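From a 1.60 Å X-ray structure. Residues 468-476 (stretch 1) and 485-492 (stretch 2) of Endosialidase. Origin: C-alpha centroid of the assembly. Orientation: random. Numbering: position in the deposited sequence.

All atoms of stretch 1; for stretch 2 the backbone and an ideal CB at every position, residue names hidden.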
# COMPACT_ATOMS: atom_id res chain seq x y z
N VAL A 468 3.21 -21.13 -21.70
CA VAL A 468 4.04 -20.96 -22.89
C VAL A 468 4.19 -19.48 -23.21
O VAL A 468 5.23 -19.06 -23.73
CB VAL A 468 3.46 -21.71 -24.11
CG1 VAL A 468 2.17 -21.04 -24.60
CG2 VAL A 468 4.51 -21.77 -25.21
N ASN A 469 3.19 -18.67 -22.84
CA ASN A 469 3.19 -17.27 -23.26
C ASN A 469 4.17 -16.46 -22.41
O ASN A 469 4.35 -16.72 -21.21
CB ASN A 469 1.81 -16.63 -23.06
CG ASN A 469 0.71 -17.45 -23.60
OD1 ASN A 469 0.00 -18.15 -22.85
ND2 ASN A 469 0.54 -17.41 -24.91
N SER A 470 4.78 -15.46 -23.03
CA SER A 470 5.69 -14.55 -22.34
C SER A 470 5.27 -13.10 -22.53
O SER A 470 4.92 -12.67 -23.64
CB SER A 470 7.11 -14.73 -22.88
OG SER A 470 8.00 -13.81 -22.26
N ALA A 471 5.33 -12.33 -21.44
CA ALA A 471 5.06 -10.89 -21.50
C ALA A 471 6.34 -10.07 -21.71
O ALA A 471 6.29 -8.83 -21.76
CB ALA A 471 4.36 -10.45 -20.25
N CYS A 472 7.49 -10.74 -21.82
CA CYS A 472 8.75 -10.01 -21.85
C CYS A 472 8.88 -9.23 -23.14
O CYS A 472 8.62 -9.75 -24.20
CB CYS A 472 9.96 -10.97 -21.68
SG CYS A 472 9.98 -11.73 -20.04
N GLY A 473 9.24 -7.96 -23.03
CA GLY A 473 9.35 -7.09 -24.20
C GLY A 473 8.04 -6.42 -24.53
O GLY A 473 7.44 -5.71 -23.68
N VAL A 474 7.61 -6.61 -25.81
CA VAL A 474 6.39 -6.03 -26.35
C VAL A 474 6.23 -4.56 -25.87
O VAL A 474 5.19 -4.17 -25.34
CB VAL A 474 5.11 -6.90 -26.10
CG1 VAL A 474 5.17 -8.20 -26.98
CG2 VAL A 474 4.88 -7.27 -24.60
N GLY A 475 7.29 -3.79 -26.09
CA GLY A 475 7.46 -2.50 -25.43
C GLY A 475 7.33 -1.29 -26.36
O GLY A 475 6.80 -1.37 -27.47
N SER A 476 7.80 -0.16 -25.83
CA SER A 476 7.57 1.12 -26.51
C SER A 476 8.63 2.09 -26.04
O SER A 476 9.16 1.96 -24.91
CB SER A 476 6.17 1.57 -26.10
OG SER A 476 5.81 2.78 -26.73
N UNK A 485 13.26 6.58 -22.66
CA UNK A 485 12.63 5.50 -21.88
C UNK A 485 12.24 4.36 -22.82
O UNK A 485 11.49 4.57 -23.78
CB UNK A 485 11.40 6.01 -21.12
N UNK A 486 12.76 3.17 -22.53
CA UNK A 486 12.22 1.95 -23.16
C UNK A 486 11.35 1.32 -22.10
O UNK A 486 11.86 0.90 -21.04
CB UNK A 486 13.31 0.99 -23.65
N UNK A 487 10.05 1.25 -22.35
CA UNK A 487 9.11 0.84 -21.32
C UNK A 487 8.47 -0.43 -21.84
O UNK A 487 7.90 -0.46 -22.95
CB UNK A 487 8.07 1.92 -21.01
N UNK A 488 8.57 -1.50 -21.06
CA UNK A 488 8.37 -2.83 -21.64
C UNK A 488 8.08 -3.86 -20.56
O UNK A 488 8.13 -3.54 -19.37
CB UNK A 488 9.60 -3.25 -22.45
N UNK A 489 7.81 -5.11 -20.97
CA UNK A 489 7.40 -6.14 -20.01
C UNK A 489 8.49 -7.05 -19.50
O UNK A 489 9.50 -7.29 -20.17
CB UNK A 489 6.32 -7.01 -20.65
N UNK A 490 8.29 -7.51 -18.26
CA UNK A 490 9.08 -8.61 -17.71
C UNK A 490 8.25 -9.38 -16.71
O UNK A 490 7.22 -8.86 -16.25
CB UNK A 490 10.36 -8.10 -17.06
N UNK A 491 8.66 -10.62 -16.37
CA UNK A 491 7.92 -11.40 -15.38
C UNK A 491 8.75 -11.56 -14.13
O UNK A 491 9.70 -10.78 -13.90
CB UNK A 491 7.53 -12.77 -15.94
N UNK A 492 8.35 -12.53 -13.30
CA UNK A 492 9.09 -12.89 -12.07
C UNK A 492 8.85 -14.38 -11.93
O UNK A 492 8.10 -14.95 -12.74
CB UNK A 492 8.63 -12.11 -10.84

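The two stretches run antiparallel, and the backbone sets most of the rules before any side chain is chosen. Two hydrogen-bonded pairs hold the strands together, one at position 489 and one at position 487, and the register slips by one residue between them, a beta bulge in stretch 1.

Position 485 has extended angles and a CB with nothing of stretch 1 within 5.5 Å, so this contact hardly restricts it; most strand-formers would do. It is Tyr-485, whose ring leads away from stretch 1.

At position 486 the CB points sideways, 4.4 Å from Ser-476 O. Stretch 1 has two glycines here, Gly-473 and Gly-475, which leave bare backbone that a long, flat side chain could cover; an aromatic ring or a long aliphatic chain would suit. The residue is Tyr-486, with chi1 in t. Its CE1 lies 4.1 Å from Gly-475 CA and its OH 4.0 Å from Gly-473 CA. The hydroxyl shares a water with stretch 1, 2.8 Å from Tyr-486 OH and 2.9 Å from Gly-475 N, which donates to it.

Position 487 pairs through its backbone: its N donates to Ser-476 O at 2.8 Å, nearly straight, and Ser-476 N donates to its O at 2.9 Å. Its CB lies on the same face of the sheet as that of Ser-476, with extended angles that favour a beta-branched residue, though other aliphatic ones would fit. It is Ile-487, chi1 in m, its CB 4.0 Å from Ser-476 O.

Position 488 sits opposite the bulge. Its CB is 3.7 Å from Gly-475 CA and 3.5 Å from Gly-473 O, close enough that the side chain must turn off at once; several kinds could do so, aromatics included. Phe-488 takes chi1 in p, and its ring leads away, leaving Gly-473 CA at its edge. A CB on Gly-475 would fall 2.6 Å from Phe-488 CB.

At position 489 the rule is strict. The backbone angles, -96/150, are ordinary for a strand, but an ideal CB would stand 2.1 Å from Ala-471 O, a clash. Glycine is what fits, and Gly-489 it is. With no CB in the way, its CA approaches Ala-471 O to 3.4 Å in a CA-H...O contact, while Gly-489 N to Gly-473 O (2.8 Å) and Gly-473 N to Gly-489 O (2.9 Å) close the second pair.

Position 490 points away, its CB 4.7 Å from Cys-472 SG; stretch 1 sets little limit here, and with ordinary strand angles nothing in this contact demands glycine. It is nevertheless Gly-490.

Position 491 points sideways, but the amide of Ala-471 is a donor with no partner on the visible backbone. A long acceptor, Glu or Gln, could reach it. Glu-491 does: Ala-471 N donates to its OE2 at 2.8 Å. A water bridges the carboxylate to the loop, 2.6 Å from Glu-491 OE2 and 2.8 Å from Asn-469 O.

Position 492 is out of reach; it is Asp-492.

Stretch 2 (485-492) YYIFGGED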
# COMPACT_ATOMS: atom_id res chain seq x y z
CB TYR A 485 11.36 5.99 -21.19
CG TYR A 485 11.65 7.19 -20.30
CD1 TYR A 485 11.67 8.49 -20.83
CD2 TYR A 485 11.90 7.04 -18.93
CE1 TYR A 485 11.96 9.60 -20.06
CE2 TYR A 485 12.17 8.14 -18.15
CZ TYR A 485 12.20 9.40 -18.71
OH TYR A 485 12.49 10.51 -17.90
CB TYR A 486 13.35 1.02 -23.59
CG TYR A 486 12.93 -0.40 -24.03
CD1 TYR A 486 11.89 -0.59 -24.92
CD2 TYR A 486 13.59 -1.54 -23.54
CE1 TYR A 486 11.53 -1.84 -25.37
CE2 TYR A 486 13.24 -2.82 -23.96
CZ TYR A 486 12.20 -2.96 -24.88
OH TYR A 486 11.84 -4.22 -25.30
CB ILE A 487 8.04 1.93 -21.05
CG1 ILE A 487 8.77 3.26 -20.77
CG2 ILE A 487 7.11 1.53 -19.87
CD1 ILE A 487 7.82 4.40 -20.35
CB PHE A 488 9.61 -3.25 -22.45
CG PHE A 488 10.84 -3.49 -21.61
CD1 PHE A 488 11.51 -2.43 -21.01
CD2 PHE A 488 11.33 -4.78 -21.40
CE1 PHE A 488 12.66 -2.62 -20.23
CE2 PHE A 488 12.46 -5.00 -20.63
CZ PHE A 488 13.14 -3.91 -20.05
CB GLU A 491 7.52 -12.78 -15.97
CG GLU A 491 6.80 -12.53 -17.34
CD GLU A 491 6.27 -13.82 -17.98
OE1 GLU A 491 6.58 -14.94 -17.51
OE2 GLU A 491 5.51 -13.66 -18.97
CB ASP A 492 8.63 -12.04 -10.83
CG ASP A 492 7.16 -12.28 -10.41
OD1 ASP A 492 6.71 -13.43 -10.36
OD2 ASP A 492 6.43 -11.32 -10.08
O HOH W 1 5.64 -17.40 -18.20
O HOH W 2 3.34 -15.07 -19.19
O HOH W 3 9.87 -4.36 -27.25
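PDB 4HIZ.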